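PDB 5HJQ: LD10117p from Drosophila melanogaster, which acts as a GTPase-activating protein for Rab35, regulating the recycling and turnover of synaptic vesicle proteins, and binds phosphoinositides through its TBC domain. Local coordinates for residues R95-I100 and Y294-I299; E84-L89 and W117-G122; N104-P107 and P111-A114. All blocks are in the same frame, centred on the assembly; numbering follows the deposited sequence.

Overall arrangement
The three contacts cluster at one end of the all-helical TBC domain. Along the chain, helices 82-91, 94-103 and 113-122 follow one another, and helix 284-297 comes back much later to join them. Interaction 2 pairs the first with the third, interaction 1 pairs the second with the late helix, and interaction 3 closes the turn between the second and third. The centres of interactions 1 and 2 lie about 10 Å apart, those of 2 and 3 about 12 Å, and those of 1 and 3 about 14 Å. Neighbouring contacts touch through packed side chains. Helix 94-103, which carries the phosphoinositide-binding Lys-98 and Arg-102, is thereby packed on helices 82-91 and 284-297.

Interaction 1 of 3, residues R95-I100 and Y294-I299; sequences RDVKNI and YFHEGI. With I3P (D-myo-inositol-1,4,5-triphosphate), chain B.
Val-97 and Lys-98 of helix 94-103 close around the imidazole of His-296, at the end of helix 284-297, and this is the tightly packed half of the contact. Val-97 CG1 sits over one face of the ring as a CH-pi contact, 3.9 Å from the centroid of the His-296 ring and 21° off its normal. Lys-98 CB lies in the ring plane at the edge, 3.7 Å from His-296 CD2. Both ring nitrogens of the buried imidazole have polar partners: ND1 pairs with Gln-123 NE2, and NE2 with Lys-94 O, a pattern consistent with a neutral ring protonated on NE2.

Toward the ligand the contact is less enclosed: Lys-98 and Glu-297 are partly exposed and meet only through the lysine methylenes. Their chains cross at about a right angle, with Lys-98 CD 3.6 Å from Glu-297 OE1. The charged ends stay apart, for Lys-98 NZ is 5.0 Å from Glu-297 OE1. The lysine runs straight to CD and then bends (chi3 70°), turning its ammonium to the 5-phosphate, where Lys-98 NZ donates a 2.7 Å hydrogen bond to O51 of the inositol triphosphate. Glu-297 instead makes a salt bridge through OE1 to Arg-102, itself a ligand-binding residue, as are Lys-300, Arg-304 and Arg-358. The carboxylate would thus offset part of the positive charge gathered here and help position Arg-102, while Lys-98 can direct its charge at the phosphate.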
ATOM      1  N   ARG A  95      10.791  -2.665 -17.843  1.00 72.98           N
ATOM      2  CA  ARG A  95      11.895  -2.875 -16.915  1.00 70.52           C
ATOM      3  C   ARG A  95      12.647  -1.571 -16.688  1.00 71.17           C
ATOM      4  O   ARG A  95      12.991  -1.227 -15.556  1.00 66.82           O
ATOM      5  CB  ARG A  95      12.847  -3.949 -17.434  1.00 73.64           C
ATOM      6  CG  ARG A  95      12.240  -5.328 -17.458  1.00 85.72           C
ATOM      7  CD  ARG A  95      13.185  -6.378 -17.999  1.00 89.77           C
ATOM      8  NE  ARG A  95      12.557  -7.694 -17.961  1.00 91.62           N
ATOM      9  CZ  ARG A  95      11.699  -8.130 -18.875  1.00 96.78           C
ATOM     10  NH1 ARG A  95      11.365  -7.345 -19.891  1.00101.48           N
ATOM     11  NH2 ARG A  95      11.167  -9.342 -18.772  1.00100.39           N
ATOM     12  N   ASP A  96      12.895  -0.849 -17.776  1.00 77.15           N
ATOM     13  CA  ASP A  96      13.523   0.462 -17.699  1.00 75.52           C
ATOM     14  C   ASP A  96      12.702   1.397 -16.821  1.00 68.69           C
ATOM     15  O   ASP A  96      13.243   2.074 -15.949  1.00 69.99           O
ATOM     16  CB  ASP A  96      13.699   1.061 -19.094  1.00 78.81           C
ATOM     17  CG  ASP A  96      14.968   0.586 -19.775  1.00 85.62           C
ATOM     18  OD1 ASP A  96      15.925   0.214 -19.063  1.00 89.97           O
ATOM     19  OD2 ASP A  96      15.008   0.585 -21.024  1.00 91.90           O
ATOM     20  N   VAL A  97      11.392   1.415 -17.044  1.00 66.96           N
ATOM     21  CA  VAL A  97      10.494   2.219 -16.224  1.00 71.53           C
ATOM     22  C   VAL A  97      10.513   1.735 -14.776  1.00 70.93           C
ATOM     23  O   VAL A  97      10.625   2.539 -13.845  1.00 65.98           O
ATOM     24  CB  VAL A  97       9.050   2.182 -16.762  1.00 72.09           C
ATOM     25  CG1 VAL A  97       8.081   2.760 -15.743  1.00 66.62           C
ATOM     26  CG2 VAL A  97       8.955   2.937 -18.081  1.00 70.77           C
ATOM     27  N   LYS A  98      10.417   0.418 -14.599  1.00 67.10           N
ATOM     28  CA  LYS A  98      10.454  -0.193 -13.274  1.00 67.69           C
ATOM     29  C   LYS A  98      11.695   0.238 -12.503  1.00 65.56           C
ATOM     30  O   LYS A  98      11.614   0.585 -11.326  1.00 65.72           O
ATOM     31  CB  LYS A  98      10.413  -1.723 -13.376  1.00 66.12           C
ATOM     32  CG  LYS A  98      10.552  -2.430 -12.032  1.00 71.12           C
ATOM     33  CD  LYS A  98      10.431  -3.944 -12.166  1.00 69.85           C
ATOM     34  CE  LYS A  98      11.636  -4.542 -12.874  1.00 69.32           C
ATOM     35  NZ  LYS A  98      11.574  -6.031 -12.884  1.00 76.42           N
ATOM     36  N   ASN A  99      12.838   0.227 -13.182  1.00 69.56           N
ATOM     37  CA  ASN A  99      14.103   0.577 -12.547  1.00 72.17           C
ATOM     38  C   ASN A  99      14.236   2.070 -12.279  1.00 64.37           C
ATOM     39  O   ASN A  99      14.834   2.472 -11.287  1.00 65.20           O
ATOM     40  CB  ASN A  99      15.275   0.088 -13.398  1.00 73.69           C
ATOM     41  CG  ASN A  99      15.569  -1.388 -13.186  1.00 72.45           C
ATOM     42  OD1 ASN A  99      16.221  -1.766 -12.212  1.00 73.35           O
ATOM     43  ND2 ASN A  99      15.087  -2.230 -14.094  1.00 74.89           N
ATOM     44  N   ILE A 100      13.672   2.890 -13.160  1.00 69.63           N
ATOM     45  CA  ILE A 100      13.668   4.333 -12.947  1.00 71.17           C
ATOM     46  C   ILE A 100      12.857   4.666 -11.702  1.00 68.27           C
ATOM     47  O   ILE A 100      13.283   5.460 -10.862  1.00 72.22           O
ATOM     48  CB  ILE A 100      13.091   5.088 -14.160  1.00 70.07           C
ATOM     49  CG1 ILE A 100      14.076   5.041 -15.328  1.00 73.97           C
ATOM     50  CG2 ILE A 100      12.771   6.531 -13.798  1.00 67.72           C
ATOM     51  CD1 ILE A 100      13.447   5.338 -16.658  1.00 74.11           C
ATOM     52  N   TYR A 294       4.847   0.455  -6.515  1.00 55.98           N
ATOM     53  CA  TYR A 294       3.658  -0.375  -6.335  1.00 53.86           C
ATOM     54  C   TYR A 294       2.653  -0.220  -7.473  1.00 58.24           C
ATOM     55  O   TYR A 294       2.108  -1.212  -7.963  1.00 56.25           O
ATOM     56  CB  TYR A 294       2.994  -0.039  -4.997  1.00 55.30           C
ATOM     57  CG  TYR A 294       1.590  -0.579  -4.812  1.00 55.17           C
ATOM     58  CD1 TYR A 294       1.374  -1.913  -4.488  1.00 49.60           C
ATOM     59  CD2 TYR A 294       0.483   0.254  -4.938  1.00 51.27           C
ATOM     60  CE1 TYR A 294       0.099  -2.407  -4.310  1.00 47.82           C
ATOM     61  CE2 TYR A 294      -0.801  -0.233  -4.763  1.00 52.47           C
ATOM     62  CZ  TYR A 294      -0.982  -1.569  -4.441  1.00 55.77           C
ATOM     63  OH  TYR A 294      -2.245  -2.084  -4.259  1.00 52.31           O
ATOM     64  N   PHE A 295       2.422   1.020  -7.901  1.00 53.06           N
ATOM     65  CA  PHE A 295       1.467   1.300  -8.974  1.00 55.26           C
ATOM     66  C   PHE A 295       1.948   0.768 -10.323  1.00 58.53           C
ATOM     67  O   PHE A 295       1.206   0.789 -11.307  1.00 59.12           O
ATOM     68  CB  PHE A 295       1.198   2.806  -9.087  1.00 55.04           C
ATOM     69  CG  PHE A 295       0.414   3.373  -7.939  1.00 54.30           C
ATOM     70  CD1 PHE A 295      -0.574   2.624  -7.325  1.00 52.05           C
ATOM     71  CD2 PHE A 295       0.669   4.651  -7.469  1.00 52.87           C
ATOM     72  CE1 PHE A 295      -1.298   3.137  -6.267  1.00 48.54           C
ATOM     73  CE2 PHE A 295      -0.052   5.171  -6.406  1.00 54.33           C
ATOM     74  CZ  PHE A 295      -1.034   4.409  -5.803  1.00 52.93           C
ATOM     75  N   HIS A 296       3.190   0.296 -10.363  1.00 57.83           N
ATOM     76  CA  HIS A 296       3.771  -0.237 -11.590  1.00 59.63           C
ATOM     77  C   HIS A 296       3.935  -1.754 -11.517  1.00 60.58           C
ATOM     78  O   HIS A 296       3.606  -2.470 -12.463  1.00 63.48           O
ATOM     79  CB  HIS A 296       5.123   0.424 -11.861  1.00 60.60           C
ATOM     80  CG  HIS A 296       5.734   0.046 -13.177  1.00 64.62           C
ATOM     81  ND1 HIS A 296       5.075   0.208 -14.375  1.00 58.75           N
ATOM     82  CD2 HIS A 296       6.944  -0.478 -13.477  1.00 63.03           C
ATOM     83  CE1 HIS A 296       5.852  -0.211 -15.361  1.00 63.40           C
ATOM     84  NE2 HIS A 296       6.992  -0.631 -14.842  1.00 63.62           N
ATOM     85  N   GLU A 297       4.441  -2.235 -10.385  1.00 55.46           N
ATOM     86  CA  GLU A 297       4.755  -3.651 -10.219  1.00 58.98           C
ATOM     87  C   GLU A 297       3.610  -4.435  -9.592  1.00 57.38           C
ATOM     88  O   GLU A 297       3.307  -5.548 -10.019  1.00 60.15           O
ATOM     89  CB  GLU A 297       6.015  -3.816  -9.368  1.00 56.72           C
ATOM     90  CG  GLU A 297       7.202  -3.004  -9.851  1.00 55.84           C
ATOM     91  CD  GLU A 297       8.477  -3.347  -9.107  1.00 58.61           C
ATOM     92  OE1 GLU A 297       8.781  -4.554  -8.974  1.00 59.73           O
ATOM     93  OE2 GLU A 297       9.174  -2.410  -8.657  1.00 55.84           O
ATOM     94  N   GLY A 298       2.983  -3.860  -8.574  1.00 57.05           N
ATOM     95  CA  GLY A 298       1.889  -4.530  -7.897  1.00 55.67           C
ATOM     96  C   GLY A 298       2.193  -4.834  -6.446  1.00 57.09           C
ATOM     97  O   GLY A 298       3.087  -4.233  -5.854  1.00 57.50           O
ATOM     98  N   ILE A 299       1.465  -5.795  -5.883  1.00 55.77           N
ATOM     99  CA  ILE A 299       1.486  -6.058  -4.445  1.00 50.35           C
ATOM    100  C   ILE A 299       2.792  -6.697  -3.963  1.00 56.83           C
ATOM    101  O   ILE A 299       3.075  -6.724  -2.765  1.00 60.29           O
ATOM    102  CB  ILE A 299       0.301  -6.971  -4.040  1.00 59.53           C
ATOM    103  CG1 ILE A 299       0.063  -6.933  -2.525  1.00 52.70           C
ATOM    104  CG2 ILE A 299       0.523  -8.393  -4.534  1.00 57.84           C
ATOM    105  CD1 ILE A 299      -1.036  -7.860  -2.055  1.00 53.70           C
TER
HETATM  106  C1  I3P B 401      13.413 -12.290  -9.639  1.00 90.03           C
HETATM  107  C2  I3P B 401      13.472 -13.045 -10.956  1.00 89.25           C
HETATM  108  C3  I3P B 401      12.111 -13.120 -11.649  1.00 91.91           C
HETATM  109  C4  I3P B 401      11.133 -11.969 -11.409  1.00 92.84           C
HETATM  110  C5  I3P B 401      11.499 -10.877 -10.409  1.00 85.90           C
HETATM  111  C6  I3P B 401      12.954 -10.894  -9.922  1.00 83.11           C
HETATM  112  O1  I3P B 401      14.697 -12.211  -8.993  1.00 88.84           O
HETATM  113  O2  I3P B 401      14.367 -12.390 -11.806  1.00 93.79           O
HETATM  114  O3  I3P B 401      12.328 -13.223 -13.054  1.00 95.72           O
HETATM  115  O4  I3P B 401       9.887 -12.555 -10.983  1.00 95.84           O
HETATM  116  O5  I3P B 401      11.238  -9.628 -11.002  1.00 79.25           O
HETATM  117  O6  I3P B 401      13.073 -10.127  -8.728  1.00 87.35           O
HETATM  118  P1  I3P B 401      15.794 -13.375  -9.147  1.00 97.05           P
HETATM  119  O11 I3P B 401      16.372 -13.344 -10.517  1.00 95.27           O
HETATM  120  O12 I3P B 401      16.904 -13.129  -8.149  1.00 93.09           O
HETATM  121  O13 I3P B 401      15.166 -14.752  -8.862  1.00 83.90           O
HETATM  122  P4  I3P B 401       8.633 -12.465 -11.982  1.00107.50           P
HETATM  123  O41 I3P B 401       9.079 -11.859 -13.292  1.00101.95           O
HETATM  124  O42 I3P B 401       7.552 -11.587 -11.349  1.00 92.77           O
HETATM  125  O43 I3P B 401       8.066 -13.884 -12.229  1.00 98.60           O
HETATM  126  P5  I3P B 401      10.917  -8.387 -10.087  1.00 74.01           P
HETATM  127  O51 I3P B 401      10.337  -7.299 -10.913  1.00 79.97           O
HETATM  128  O52 I3P B 401       9.920  -8.784  -9.028  1.00 72.02           O
HETATM  129  O53 I3P B 401      12.174  -7.885  -9.426  1.00 69.42           O

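Interaction 2 of 3, residues E84-L89 and W117-G122; sequences EIQQLL and WPMLCG
A 2.8 Å backbone hydrogen bond from Leu-89 N to Ile-85 O holds together the turn of helix 82-91 on which Met-119 of helix 113-122 rests. In this all-helical TBC domain the two helices run side by side in nearly the same direction, with short-segment axes 15° apart in angle and 11.3 Å apart at closest approach. At that spacing the backbones do not meet. Met-119 is the one side chain of 117-122 that makes close contact, and it meets three residues of the other helix.

Met-119 leaves its helix fully extended, with CG anti to the backbone N (chi1 178°) and SD continuing the line, before a bend at the last torsion (chi3 63°) lays the methyl group against the facing helix. Each part of the chain finds a different neighbour. Met-119 CG takes the tip of the leucine, Leu-89 CD2, at 3.6 Å, the two side chains reaching toward each other. The sulfur lies against the aliphatic part of Gln-86, whose chain passes at about a right angle, with Gln-86 CG 3.6 Å from Met-119 SD. This is the outer border of the contact, since Gln-86 is exposed, whereas Ile-85 lies buried on the inner side.

Behind the apolar patch, Ile-85 and Leu-89 also pack on Val-97, so helix 94-103 packs on the same side chains of helix 82-91. Leu-120, next to Met-119, turns to Phe-295 and His-296 of helix 284-297, and Trp-117 bonds through NE1 to Asp-292 of that same helix. Helix 113-122 thus uses Met-119 toward helix 82-91, and Trp-117 and Leu-120 toward helix 284-297. Beyond the sulfur, Met-119 CE comes to rest 4.0 Å from Gln-86 CA and 4.1 Å from Ile-85 CG2.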
ATOM      1  N   GLU A  84       9.657  11.563 -20.336  1.00 65.93           N
ATOM      2  CA  GLU A  84      10.665  10.547 -20.621  1.00 69.80           C
ATOM      3  C   GLU A  84      10.090   9.154 -20.404  1.00 73.00           C
ATOM      4  O   GLU A  84      10.168   8.290 -21.278  1.00 75.78           O
ATOM      5  CB  GLU A  84      11.902  10.733 -19.740  1.00 72.55           C
ATOM      6  CG  GLU A  84      12.688  12.004 -19.997  1.00 75.76           C
ATOM      7  CD  GLU A  84      13.898  12.130 -19.082  1.00 81.58           C
ATOM      8  OE1 GLU A  84      14.762  11.227 -19.113  1.00 84.99           O
ATOM      9  OE2 GLU A  84      13.978  13.124 -18.329  1.00 82.25           O
ATOM     10  N   ILE A  85       9.501   8.954 -19.229  1.00 70.17           N
ATOM     11  CA  ILE A  85       8.941   7.667 -18.838  1.00 71.57           C
ATOM     12  C   ILE A  85       7.743   7.270 -19.703  1.00 71.74           C
ATOM     13  O   ILE A  85       7.597   6.101 -20.072  1.00 67.73           O
ATOM     14  CB  ILE A  85       8.524   7.683 -17.351  1.00 69.75           C
ATOM     15  CG1 ILE A  85       9.752   7.909 -16.466  1.00 64.03           C
ATOM     16  CG2 ILE A  85       7.832   6.386 -16.964  1.00 69.94           C
ATOM     17  CD1 ILE A  85       9.426   8.316 -15.048  1.00 63.27           C
ATOM     18  N   GLN A  86       6.896   8.244 -20.033  1.00 70.27           N
ATOM     19  CA  GLN A  86       5.736   7.988 -20.884  1.00 75.32           C
ATOM     20  C   GLN A  86       6.163   7.465 -22.251  1.00 75.69           C
ATOM     21  O   GLN A  86       5.510   6.595 -22.830  1.00 75.33           O
ATOM     22  CB  GLN A  86       4.893   9.253 -21.056  1.00 71.10           C
ATOM     23  CG  GLN A  86       3.605   9.025 -21.828  1.00 69.99           C
ATOM     24  CD  GLN A  86       3.076  10.292 -22.472  1.00 86.92           C
ATOM     25  OE1 GLN A  86       3.727  11.339 -22.441  1.00 85.65           O
ATOM     26  NE2 GLN A  86       1.888  10.203 -23.064  1.00 91.66           N
ATOM     27  N   GLN A  87       7.265   8.006 -22.762  1.00 73.20           N
ATOM     28  CA  GLN A  87       7.836   7.543 -24.019  1.00 75.97           C
ATOM     29  C   GLN A  87       8.248   6.082 -23.907  1.00 79.73           C
ATOM     30  O   GLN A  87       7.812   5.241 -24.694  1.00 80.72           O
ATOM     31  CB  GLN A  87       9.038   8.401 -24.410  1.00 76.85           C
ATOM     32  CG  GLN A  87       9.839   7.848 -25.576  1.00 82.53           C
ATOM     33  CD  GLN A  87      11.129   8.610 -25.808  1.00 85.72           C
ATOM     34  OE1 GLN A  87      11.472   8.939 -26.945  1.00 85.14           O
ATOM     35  NE2 GLN A  87      11.851   8.896 -24.730  1.00 82.46           N
ATOM     36  N   LEU A  88       9.087   5.795 -22.915  1.00 73.71           N
ATOM     37  CA  LEU A  88       9.548   4.439 -22.640  1.00 79.24           C
ATOM     38  C   LEU A  88       8.371   3.486 -22.479  1.00 79.06           C
ATOM     39  O   LEU A  88       8.424   2.337 -22.916  1.00 79.70           O
ATOM     40  CB  LEU A  88      10.413   4.412 -21.378  1.00 75.92           C
ATOM     41  CG  LEU A  88      11.659   5.300 -21.348  1.00 74.15           C
ATOM     42  CD1 LEU A  88      12.249   5.322 -19.958  1.00 71.69           C
ATOM     43  CD2 LEU A  88      12.694   4.831 -22.351  1.00 75.53           C
ATOM     44  N   LEU A  89       7.305   3.975 -21.853  1.00 78.56           N
ATOM     45  CA  LEU A  89       6.113   3.169 -21.629  1.00 77.81           C
ATOM     46  C   LEU A  89       5.421   2.826 -22.943  1.00 78.75           C
ATOM     47  O   LEU A  89       5.039   1.677 -23.167  1.00 75.39           O
ATOM     48  CB  LEU A  89       5.140   3.895 -20.699  1.00 78.26           C
ATOM     49  CG  LEU A  89       4.402   2.985 -19.715  1.00 82.04           C
ATOM     50  CD1 LEU A  89       5.385   2.352 -18.747  1.00 73.43           C
ATOM     51  CD2 LEU A  89       3.322   3.747 -18.964  1.00 78.69           C
ATOM     52  N   TRP A 117       1.504   9.029 -11.755  1.00 56.69           N
ATOM     53  CA  TRP A 117       0.645   8.013 -11.146  1.00 57.69           C
ATOM     54  C   TRP A 117      -0.618   7.660 -11.946  1.00 57.11           C
ATOM     55  O   TRP A 117      -0.957   6.480 -12.046  1.00 57.75           O
ATOM     56  CB  TRP A 117       0.254   8.437  -9.729  1.00 55.74           C
ATOM     57  CG  TRP A 117       1.342   8.216  -8.725  1.00 55.14           C
ATOM     58  CD1 TRP A 117       2.623   7.822  -8.978  1.00 55.67           C
ATOM     59  CD2 TRP A 117       1.238   8.358  -7.305  1.00 53.89           C
ATOM     60  NE1 TRP A 117       3.327   7.714  -7.801  1.00 57.81           N
ATOM     61  CE2 TRP A 117       2.498   8.038  -6.760  1.00 51.70           C
ATOM     62  CE3 TRP A 117       0.204   8.729  -6.443  1.00 53.94           C
ATOM     63  CZ2 TRP A 117       2.752   8.083  -5.392  1.00 47.18           C
ATOM     64  CZ3 TRP A 117       0.456   8.764  -5.085  1.00 53.79           C
ATOM     65  CH2 TRP A 117       1.721   8.447  -4.572  1.00 47.57           C
ATOM     66  N   PRO A 118      -1.329   8.663 -12.509  1.00 59.75           N
ATOM     67  CA  PRO A 118      -2.498   8.261 -13.305  1.00 54.99           C
ATOM     68  C   PRO A 118      -2.140   7.391 -14.509  1.00 59.13           C
ATOM     69  O   PRO A 118      -2.954   6.574 -14.942  1.00 57.57           O
ATOM     70  CB  PRO A 118      -3.082   9.597 -13.765  1.00 56.77           C
ATOM     71  CG  PRO A 118      -2.671  10.555 -12.716  1.00 56.88           C
ATOM     72  CD  PRO A 118      -1.294  10.123 -12.303  1.00 51.82           C
ATOM     73  N   MET A 119      -0.933   7.563 -15.033  1.00 59.08           N
ATOM     74  CA  MET A 119      -0.472   6.758 -16.155  1.00 57.04           C
ATOM     75  C   MET A 119      -0.117   5.334 -15.726  1.00 62.38           C
ATOM     76  O   MET A 119      -0.516   4.364 -16.375  1.00 65.06           O
ATOM     77  CB  MET A 119       0.737   7.414 -16.818  1.00 56.07           C
ATOM     78  CG  MET A 119       1.305   6.607 -17.967  1.00 66.63           C
ATOM     79  SD  MET A 119       2.706   7.409 -18.770  1.00 74.08           S
ATOM     80  CE  MET A 119       3.894   7.459 -17.429  1.00 69.07           C
ATOM     81  N   LEU A 120       0.645   5.217 -14.641  1.00 55.20           N
ATOM     82  CA  LEU A 120       1.048   3.909 -14.121  1.00 60.78           C
ATOM     83  C   LEU A 120      -0.162   3.030 -13.816  1.00 54.73           C
ATOM     84  O   LEU A 120      -0.200   1.863 -14.199  1.00 57.19           O
ATOM     85  CB  LEU A 120       1.909   4.061 -12.864  1.00 55.75           C
ATOM     86  CG  LEU A 120       3.256   4.771 -13.017  1.00 57.96           C
ATOM     87  CD1 LEU A 120       3.968   4.857 -11.675  1.00 56.78           C
ATOM     88  CD2 LEU A 120       4.121   4.056 -14.041  1.00 57.85           C
ATOM     89  N   CYS A 121      -1.153   3.602 -13.143  1.00 53.45           N
ATOM     90  CA  CYS A 121      -2.371   2.869 -12.821  1.00 55.18           C
ATOM     91  C   CYS A 121      -3.166   2.526 -14.073  1.00 59.39           C
ATOM     92  O   CYS A 121      -3.795   1.472 -14.148  1.00 61.82           O
ATOM     93  CB  CYS A 121      -3.243   3.673 -11.856  1.00 55.98           C
ATOM     94  SG  CYS A 121      -2.528   3.891 -10.203  1.00 59.41           S
ATOM     95  N   GLY A 122      -3.126   3.416 -15.058  1.00 62.34           N
ATOM     96  CA  GLY A 122      -3.895   3.232 -16.275  1.00 60.21           C
ATOM     97  C   GLY A 122      -3.392   2.112 -17.170  1.00 62.98           C
ATOM     98  O   GLY A 122      -4.143   1.578 -17.985  1.00 65.42           O
TER

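Interaction 3 of 3, residues N104-P107 and P111-A114; sequences NSWP and PIRA
Trp-106, in the loop between helices 94-103 and 113-122, stands beside Ile-112 and Arg-113 just across the turn. Its CB lies 3.9 Å from Arg-113 NH2. At the root of the indole, Trp-106 CG meets Ile-112 CG2 at 4.0 Å. Farther along, Ile-112 CD1 lies over the face of the five-membered ring in a CH-pi contact, toward the rim and 3.7 Å from Trp-106 CE2. In the isoleucine CG1 lies anti to the backbone N (chi1 -166°) and the chain stays extended at chi2, which carries CD1 over the indole. Asn-104 CB lies against the opposite face, also toward the rim. The indole NE1 bonds to Arg-80 O, and the six-membered ring reaches Ile-85 and, at CH2, Ile-100.

The backbone of the loop is gripped as well. Arg-113 NH2 donates to Trp-106 O (3.1 Å, almost straight at 168°), and Arg-113 NH1 donates to Pro-107 O (2.8 Å). Both carbonyl oxygens lie in the guanidinium plane, although the donors stand above the carbonyl planes. The contact thus pins this linking loop of the TBC domain to the start of helix 113-122 and, through a salt bridge from NH2 to Asp-292 OD2, to helix 284-297. One buried guanidinium satisfies two successive carbonyls and a carboxylate together, and the aspartate would probably balance the arginine's charge in this buried setting.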
ATOM      1  N   ASN A 104      14.811   6.648  -8.888  1.00 69.93           N
ATOM      2  CA  ASN A 104      14.526   8.078  -8.868  1.00 72.52           C
ATOM      3  C   ASN A 104      13.676   8.468  -7.664  1.00 69.73           C
ATOM      4  O   ASN A 104      12.487   8.148  -7.594  1.00 64.71           O
ATOM      5  CB  ASN A 104      13.835   8.516 -10.160  1.00 72.33           C
ATOM      6  CG  ASN A 104      14.802   8.657 -11.321  1.00 75.46           C
ATOM      7  OD1 ASN A 104      15.143   9.770 -11.738  1.00 81.20           O
ATOM      8  ND2 ASN A 104      15.252   7.528 -11.852  1.00 74.88           N
ATOM      9  N   SER A 105      14.298   9.167  -6.721  1.00 69.66           N
ATOM     10  CA  SER A 105      13.613   9.611  -5.516  1.00 64.14           C
ATOM     11  C   SER A 105      13.097  11.039  -5.664  1.00 68.25           C
ATOM     12  O   SER A 105      13.609  11.961  -5.025  1.00 64.43           O
ATOM     13  CB  SER A 105      14.546   9.511  -4.308  1.00 58.87           C
ATOM     14  OG  SER A 105      13.886   9.902  -3.119  1.00 70.25           O
ATOM     15  N   TRP A 106      12.089  11.213  -6.516  1.00 67.48           N
ATOM     16  CA  TRP A 106      11.445  12.509  -6.690  1.00 69.75           C
ATOM     17  C   TRP A 106      10.946  13.031  -5.350  1.00 71.22           C
ATOM     18  O   TRP A 106      10.361  12.279  -4.571  1.00 75.67           O
ATOM     19  CB  TRP A 106      10.281  12.413  -7.677  1.00 66.56           C
ATOM     20  CG  TRP A 106      10.676  11.964  -9.048  1.00 71.42           C
ATOM     21  CD1 TRP A 106      11.339  12.694  -9.989  1.00 70.12           C
ATOM     22  CD2 TRP A 106      10.418  10.685  -9.640  1.00 66.46           C
ATOM     23  NE1 TRP A 106      11.514  11.949 -11.129  1.00 73.04           N
ATOM     24  CE2 TRP A 106      10.958  10.711 -10.940  1.00 71.61           C
ATOM     25  CE3 TRP A 106       9.779   9.523  -9.199  1.00 69.58           C
ATOM     26  CZ2 TRP A 106      10.881   9.620 -11.802  1.00 71.09           C
ATOM     27  CZ3 TRP A 106       9.708   8.438 -10.056  1.00 70.10           C
ATOM     28  CH2 TRP A 106      10.255   8.495 -11.342  1.00 73.46           C
ATOM     29  N   PRO A 107      11.188  14.321  -5.073  1.00 71.54           N
ATOM     30  CA  PRO A 107      10.788  14.933  -3.802  1.00 67.18           C
ATOM     31  C   PRO A 107       9.281  14.856  -3.577  1.00 69.33           C
ATOM     32  O   PRO A 107       8.527  14.573  -4.507  1.00 66.47           O
ATOM     33  CB  PRO A 107      11.249  16.387  -3.949  1.00 68.70           C
ATOM     34  CG  PRO A 107      12.334  16.338  -4.973  1.00 67.13           C
ATOM     35  CD  PRO A 107      11.921  15.266  -5.932  1.00 66.46           C
ATOM     36  N   PRO A 111       5.854  17.870  -9.030  1.00 67.07           N
ATOM     37  CA  PRO A 111       4.584  17.855  -9.758  1.00 67.24           C
ATOM     38  C   PRO A 111       4.453  16.645 -10.680  1.00 63.15           C
ATOM     39  O   PRO A 111       3.434  16.503 -11.355  1.00 64.00           O
ATOM     40  CB  PRO A 111       4.636  19.153 -10.567  1.00 61.62           C
ATOM     41  CG  PRO A 111       6.089  19.339 -10.843  1.00 59.68           C
ATOM     42  CD  PRO A 111       6.814  18.823  -9.615  1.00 69.28           C
ATOM     43  N   ILE A 112       5.467  15.785 -10.704  1.00 60.51           N
ATOM     44  CA  ILE A 112       5.491  14.670 -11.648  1.00 59.84           C
ATOM     45  C   ILE A 112       4.421  13.627 -11.321  1.00 62.51           C
ATOM     46  O   ILE A 112       3.903  12.959 -12.214  1.00 60.17           O
ATOM     47  CB  ILE A 112       6.880  13.981 -11.687  1.00 61.24           C
ATOM     48  CG1 ILE A 112       6.986  13.058 -12.904  1.00 58.54           C
ATOM     49  CG2 ILE A 112       7.152  13.209 -10.396  1.00 63.72           C
ATOM     50  CD1 ILE A 112       8.226  12.177 -12.905  1.00 63.97           C
ATOM     51  N   ARG A 113       4.070  13.508 -10.044  1.00 59.10           N
ATOM     52  CA  ARG A 113       3.157  12.457  -9.612  1.00 59.15           C
ATOM     53  C   ARG A 113       1.734  12.729 -10.073  1.00 56.16           C
ATOM     54  O   ARG A 113       0.964  11.795 -10.306  1.00 58.31           O
ATOM     55  CB  ARG A 113       3.210  12.297  -8.094  1.00 58.32           C
ATOM     56  CG  ARG A 113       4.530  11.733  -7.626  1.00 55.72           C
ATOM     57  CD  ARG A 113       4.470  11.202  -6.207  1.00 51.87           C
ATOM     58  NE  ARG A 113       5.726  10.543  -5.868  1.00 54.62           N
ATOM     59  CZ  ARG A 113       6.819  11.183  -5.467  1.00 60.38           C
ATOM     60  NH1 ARG A 113       6.808  12.503  -5.340  1.00 61.75           N
ATOM     61  NH2 ARG A 113       7.922  10.501  -5.186  1.00 59.72           N
ATOM     62  N   ALA A 114       1.398  14.005 -10.227  1.00 61.06           N
ATOM     63  CA  ALA A 114       0.107  14.390 -10.784  1.00 61.56           C
ATOM     64  C   ALA A 114      -0.076  13.776 -12.169  1.00 60.71           C
ATOM     65  O   ALA A 114      -1.197  13.496 -12.597  1.00 61.87           O
ATOM     66  CB  ALA A 114      -0.019  15.902 -10.849  1.00 59.53           C
TER